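Local coordinates for protein angel homolog 2 (Homo sapiens, PDB 6RW0), which acts as a 2',3'-cyclic phosphatase of the CCR4 deadenylase family and probably binds the 3' untranslated regions of mRNA, at residues Phe96-Val100 against Lys144-Phe148; Cys229-Cys234 against Tyr365-Ser369. All blocks are in the same frame, centred on the assembly; numbering follows the deposited sequence.

How the contacts relate
Contact 1 (96-100 with 144-148) lies at one end of the sandwich and is partly open to solvent, whereas contact 2 (229-234 with 365-369) is buried nearer the chain's middle. Their centres are about 16 Å apart and they do not touch. Contact 1 joins two connections, one leading into strand 100-107, the other running from the sheet of 100-107 and 137-144 to that of 148-157 and 231-236; contact 2 pairs neighbouring strands within the latter. The outer site uses lysines, aspartates and one backbone bond, with V100 against F148 as its apolar part; the inner relies on backbone hydrogen bonds and apolar side chains, a serine giving its one direct side-chain hydrogen bond between segments. Each carries a bridging water.

Contact 1: residues Phe96-Val100 against Lys144-Phe148; sequences FDADV and KHSKF
The ring of F148 has the carbonyl oxygen D99 O at its edge, near the ring plane, while V100 CG2 comes in obliquely, 3.6 Å from F148 CE2. F50, on strand 49-58, meets the same ring with its plane steeply inclined to it. The carboxylate of D99 is flanked by the aliphatic part of K147: D99 OD1 lies 3.5 Å from K147 CG and D99 OD2 3.7 Å from K147 CE. This is contact with methylenes, for the K147 chain, bent at chi2 and chi3, carries its ammonium past the carboxylate to D51 O, and D99 OD2 takes the backbone N-H of S53. The carboxylate of D97 receives K144 NZ on the syn side of OD1, at 2.7 Å but 32° out of the carboxylate plane, a salt bridge in which the two side chains cross at about a right angle. K144 folds at chi2 and again at chi4 (69°) to get its ammonium there, and Y124 adds a cation-pi contact.

In the DNase I-like sandwich of this family, 96-100 leads from helix 82-96 into strand 100-107. The other segment, 144-148, carries the chain from strand 137-144 of one sheet to strand 148-157 of the other. D97 is the first residue to leave helical geometry after helix 82-96, with positive phi. Strands 100-107 and 137-144 are antiparallel neighbours, and the bond from K144 N to D99 O (2.9 Å) ties them at this end. Within 144-148, K147 N bonds back to K144 O.

One water gathers the polar groups: it donates to D97 O and to D99 OD1 (2.7 Å) and accepts from K144 NZ at 2.9 Å, so bridging K144 NZ to D99 OD1, which stand 5.2 Å apart.

Contact 2: residues Cys229-Cys234 against Tyr365-Ser369; sequences CPIVMC and YIFYS
M233 and F367 exchange the central pair of backbone hydrogen bonds here, M233 N to F367 O and F367 N to M233 O, both 2.8 Å and nearly straight, in an antiparallel ladder whose strands run at 165° to each other. S369 N continues it with a bond to I231 O. CA-H...O contacts accompany the non-hydrogen-bonded pairs on both sides of the M233-F367 rung: at V232-Y368 they run from Y368 CA to I231 O, the shortest at 3.2 Å, and from V232 CA to F367 O, and at C234-I366 from C234 CA to Y365 O.

Where the ladder ends, a side chain takes over: S369 OG, on the far side of CB from its own carbonyl carbon, accepts the N-H of I231, S369 OG to I231 N 2.9 Å, with an N-H...O angle of 144°. A water joins S369 OG, 2.6 Å away, to C229 O. With an alanine here, I231 N is likely to lose its acceptor, and the water one of its two partners in this contact.

Apolar contacts divide by face. M233 runs extended until chi3 (75°) turns CE to within 3.7 Å of F367 CD2, and the two side chains lie alongside each other. On the other face V232 CG1 meets I366 CG2, and C234 SG rests 3.9 Å from I366 CG1.

Strand 231-236 is flanked in its sheet by 359-369 and the parallel strand 189-195. The M233-F367 face packs against helices 203-220 and 244-251; the opposite face looks into the sandwich, where C234 and I366 touch strand 49-58 of the other sheet and the ring of Y368 meets F425 on strand 421-428.

Contact 1: residues Phe96-Val100 against Lys144-Phe148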
loop_
_atom_site.group_PDB
_atom_site.type_symbol
_atom_site.label_atom_id
_atom_site.label_comp_id
_atom_site.label_asym_id
_atom_site.label_seq_id
_atom_site.Cartn_x
_atom_site.Cartn_y
_atom_site.Cartn_z
ATOM N N PHE A 96 15.304 -10.921 2.539
ATOM C CA PHE A 96 14.204 -11.475 1.764
ATOM C C PHE A 96 14.473 -11.454 0.274
ATOM O O PHE A 96 13.880 -12.259 -0.450
ATOM C CB PHE A 96 12.898 -10.780 2.135
ATOM C CG PHE A 96 12.438 -11.126 3.524
ATOM C CD1 PHE A 96 12.076 -12.422 3.840
ATOM C CD2 PHE A 96 12.412 -10.170 4.514
ATOM C CE1 PHE A 96 11.682 -12.753 5.128
ATOM C CE2 PHE A 96 12.011 -10.496 5.792
ATOM C CZ PHE A 96 11.648 -11.787 6.096
ATOM N N ASP A 97 15.355 -10.574 -0.194
ATOM C CA ASP A 97 15.788 -10.575 -1.594
ATOM C C ASP A 97 14.596 -10.613 -2.553
ATOM O O ASP A 97 14.576 -11.360 -3.533
ATOM C CB ASP A 97 16.762 -11.732 -1.849
ATOM C CG ASP A 97 17.470 -11.622 -3.189
ATOM O OD1 ASP A 97 17.836 -10.485 -3.542
ATOM O OD2 ASP A 97 17.695 -12.664 -3.858
ATOM N N ALA A 98 13.607 -9.763 -2.286
ATOM C CA ALA A 98 12.405 -9.757 -3.111
ATOM C C ALA A 98 12.683 -9.170 -4.493
ATOM O O ALA A 98 13.507 -8.270 -4.659
ATOM C CB ALA A 98 11.304 -8.936 -2.449
ATOM N N ASP A 99 11.939 -9.652 -5.491
ATOM C CA ASP A 99 12.136 -9.161 -6.853
ATOM C C ASP A 99 11.596 -7.750 -7.050
ATOM O O ASP A 99 12.122 -6.998 -7.885
ATOM C CB ASP A 99 11.456 -10.097 -7.843
ATOM C CG ASP A 99 12.059 -11.471 -7.840
ATOM O OD1 ASP A 99 13.303 -11.577 -7.835
ATOM O OD2 ASP A 99 11.297 -12.454 -7.835
ATOM N N VAL A 100 10.537 -7.389 -6.330
ATOM C CA VAL A 100 9.890 -6.086 -6.427
ATOM C C VAL A 100 9.717 -5.565 -5.013
ATOM O O VAL A 100 9.261 -6.308 -4.133
ATOM C CB VAL A 100 8.509 -6.185 -7.104
ATOM C CG1 VAL A 100 7.832 -4.820 -7.162
ATOM C CG2 VAL A 100 8.622 -6.761 -8.500
ATOM N N LYS A 144 14.265 -5.812 -9.405
ATOM C CA LYS A 144 15.579 -6.360 -9.801
ATOM C C LYS A 144 15.708 -6.179 -11.308
ATOM O O LYS A 144 14.865 -6.667 -12.008
ATOM C CB LYS A 144 15.672 -7.837 -9.421
ATOM C CG LYS A 144 15.780 -8.091 -7.930
ATOM C CD LYS A 144 17.009 -7.508 -7.315
ATOM C CE LYS A 144 17.335 -8.110 -5.968
ATOM N NZ LYS A 144 17.767 -9.513 -6.110
ATOM N N HIS A 145 16.794 -5.596 -11.800
ATOM C CA HIS A 145 16.943 -5.416 -13.269
ATOM C C HIS A 145 17.200 -6.758 -13.963
ATOM O O HIS A 145 16.940 -6.823 -15.120
ATOM C CB HIS A 145 17.863 -4.251 -13.631
ATOM C CG HIS A 145 19.089 -4.155 -12.831
ATOM N ND1 HIS A 145 20.070 -5.094 -12.917
ATOM C CD2 HIS A 145 19.513 -3.212 -11.976
ATOM C CE1 HIS A 145 21.052 -4.753 -12.118
ATOM N NE2 HIS A 145 20.726 -3.610 -11.527
ATOM N N SER A 146 17.664 -7.785 -13.259
ATOM C CA SER A 146 17.804 -9.161 -13.775
ATOM C C SER A 146 16.431 -9.778 -14.070
ATOM O O SER A 146 16.395 -10.698 -14.844
ATOM C CB SER A 146 18.592 -10.014 -12.822
ATOM O OG SER A 146 17.852 -10.339 -11.667
ATOM N N LYS A 147 15.359 -9.359 -13.399
ATOM C CA LYS A 147 14.018 -9.966 -13.552
ATOM C C LYS A 147 13.086 -9.174 -14.470
ATOM O O LYS A 147 12.209 -9.781 -15.011
ATOM C CB LYS A 147 13.348 -10.086 -12.184
ATOM C CG LYS A 147 13.939 -11.133 -11.261
ATOM C CD LYS A 147 13.643 -12.552 -11.672
ATOM C CE LYS A 147 12.222 -13.000 -11.426
ATOM N NZ LYS A 147 12.067 -14.458 -11.650
ATOM N N PHE A 148 13.269 -7.873 -14.635
ATOM C CA PHE A 148 12.330 -7.078 -15.451
ATOM C C PHE A 148 13.004 -5.916 -16.171
ATOM O O PHE A 148 14.023 -5.443 -15.729
ATOM C CB PHE A 148 11.292 -6.343 -14.587
ATOM C CG PHE A 148 10.482 -7.185 -13.643
ATOM C CD1 PHE A 148 9.303 -7.753 -14.049
ATOM C CD2 PHE A 148 10.889 -7.375 -12.342
ATOM C CE1 PHE A 148 8.562 -8.508 -13.172
ATOM C CE2 PHE A 148 10.148 -8.148 -11.474
ATOM C CZ PHE A 148 8.981 -8.707 -11.888
HETATM O O HOH W 1 15.426 -11.203 -6.178
#

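Contact 2: residues Cys229-Cys234 against Tyr365-Ser369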
loop_
_atom_site.group_PDB
_atom_site.type_symbol
_atom_site.label_atom_id
_atom_site.label_comp_id
_atom_site.label_asym_id
_atom_site.label_seq_id
_atom_site.Cartn_x
_atom_site.Cartn_y
_atom_site.Cartn_z
ATOM N N CYS A 229 -3.516 -6.407 -18.061
ATOM C CA CYS A 229 -2.379 -7.257 -17.729
ATOM C C CYS A 229 -2.423 -7.542 -16.231
ATOM O O CYS A 229 -3.185 -6.912 -15.494
ATOM C CB CYS A 229 -1.071 -6.574 -18.110
ATOM S SG CYS A 229 -0.636 -5.165 -17.091
ATOM N N PRO A 230 -1.628 -8.501 -15.747
ATOM C CA PRO A 230 -1.624 -8.773 -14.303
ATOM C C PRO A 230 -1.251 -7.531 -13.514
ATOM O O PRO A 230 -0.364 -6.772 -13.912
ATOM C CB PRO A 230 -0.562 -9.870 -14.148
ATOM C CG PRO A 230 -0.554 -10.575 -15.473
ATOM C CD PRO A 230 -0.788 -9.458 -16.489
ATOM N N ILE A 231 -1.935 -7.343 -12.382
ATOM C CA ILE A 231 -1.762 -6.196 -11.496
ATOM C C ILE A 231 -1.363 -6.689 -10.116
ATOM O O ILE A 231 -1.959 -7.630 -9.585
ATOM C CB ILE A 231 -3.072 -5.392 -11.384
ATOM C CG1 ILE A 231 -3.406 -4.771 -12.738
ATOM C CG2 ILE A 231 -2.993 -4.322 -10.305
ATOM C CD1 ILE A 231 -4.869 -4.524 -12.926
ATOM N N VAL A 232 -0.370 -6.030 -9.532
ATOM C CA VAL A 232 -0.070 -6.133 -8.111
ATOM C C VAL A 232 -0.157 -4.720 -7.555
ATOM O O VAL A 232 0.557 -3.826 -8.024
ATOM C CB VAL A 232 1.314 -6.749 -7.852
ATOM C CG1 VAL A 232 1.539 -6.856 -6.350
ATOM C CG2 VAL A 232 1.420 -8.112 -8.494
ATOM N N MET A 233 -1.057 -4.511 -6.593
ATOM C CA MET A 233 -1.317 -3.199 -6.005
ATOM C C MET A 233 -1.010 -3.277 -4.516
ATOM O O MET A 233 -1.719 -3.962 -3.767
ATOM C CB MET A 233 -2.753 -2.741 -6.255
ATOM C CG MET A 233 -3.069 -1.392 -5.619
ATOM S SD MET A 233 -4.724 -0.771 -5.974
ATOM C CE MET A 233 -5.736 -1.813 -4.925
ATOM N N CYS A 234 0.056 -2.597 -4.108
ATOM C CA CYS A 234 0.539 -2.609 -2.739
ATOM C C CYS A 234 0.306 -1.267 -2.072
ATOM O O CYS A 234 0.170 -0.232 -2.729
ATOM C CB CYS A 234 2.050 -2.829 -2.707
ATOM S SG CYS A 234 2.599 -4.383 -3.402
ATOM N N TYR A 365 -1.479 -3.782 2.637
ATOM C CA TYR A 365 -1.996 -4.861 1.807
ATOM C C TYR A 365 -1.112 -5.099 0.594
ATOM O O TYR A 365 -0.447 -4.192 0.090
ATOM C CB TYR A 365 -3.405 -4.513 1.278
ATOM C CG TYR A 365 -4.385 -4.226 2.382
ATOM C CD1 TYR A 365 -5.112 -5.249 2.953
ATOM C CD2 TYR A 365 -4.554 -2.943 2.890
ATOM C CE1 TYR A 365 -5.997 -5.019 3.985
ATOM C CE2 TYR A 365 -5.439 -2.704 3.930
ATOM C CZ TYR A 365 -6.145 -3.746 4.478
ATOM O OH TYR A 365 -7.007 -3.507 5.509
ATOM N N ILE A 366 -1.162 -6.335 0.093
ATOM C CA ILE A 366 -0.776 -6.653 -1.277
ATOM C C ILE A 366 -2.019 -7.231 -1.941
ATOM O O ILE A 366 -2.486 -8.314 -1.560
ATOM C CB ILE A 366 0.399 -7.636 -1.361
ATOM C CG1 ILE A 366 1.659 -7.081 -0.689
ATOM C CG2 ILE A 366 0.700 -7.917 -2.837
ATOM C CD1 ILE A 366 2.814 -8.076 -0.549
ATOM N N PHE A 367 -2.569 -6.511 -2.913
ATOM C CA PHE A 367 -3.677 -6.981 -3.727
ATOM C C PHE A 367 -3.126 -7.420 -5.078
ATOM O O PHE A 367 -2.116 -6.892 -5.551
ATOM C CB PHE A 367 -4.687 -5.863 -3.940
ATOM C CG PHE A 367 -5.371 -5.394 -2.685
ATOM C CD1 PHE A 367 -6.361 -6.157 -2.100
ATOM C CD2 PHE A 367 -5.066 -4.155 -2.128
ATOM C CE1 PHE A 367 -7.023 -5.704 -0.966
ATOM C CE2 PHE A 367 -5.734 -3.692 -1.004
ATOM C CZ PHE A 367 -6.694 -4.476 -0.415
ATOM N N TYR A 368 -3.774 -8.411 -5.688
ATOM C CA TYR A 368 -3.289 -8.922 -6.964
ATOM C C TYR A 368 -4.444 -9.421 -7.823
ATOM O O TYR A 368 -5.480 -9.851 -7.313
ATOM C CB TYR A 368 -2.261 -10.045 -6.756
ATOM C CG TYR A 368 -2.815 -11.301 -6.103
ATOM C CD1 TYR A 368 -3.125 -12.422 -6.859
ATOM C CD2 TYR A 368 -3.024 -11.365 -4.726
ATOM C CE1 TYR A 368 -3.631 -13.575 -6.269
ATOM C CE2 TYR A 368 -3.531 -12.510 -4.131
ATOM C CZ TYR A 368 -3.837 -13.611 -4.906
ATOM O OH TYR A 368 -4.344 -14.758 -4.332
ATOM N N SER A 369 -4.240 -9.363 -9.141
ATOM C CA SER A 369 -5.205 -9.887 -10.096
ATOM C C SER A 369 -5.376 -11.375 -9.914
ATOM O O SER A 369 -4.399 -12.122 -9.992
ATOM C CB SER A 369 -4.643 -9.718 -11.504
ATOM O OG SER A 369 -4.637 -8.378 -11.868
HETATM O O HOH W 2 -5.566 -8.007 -14.270
#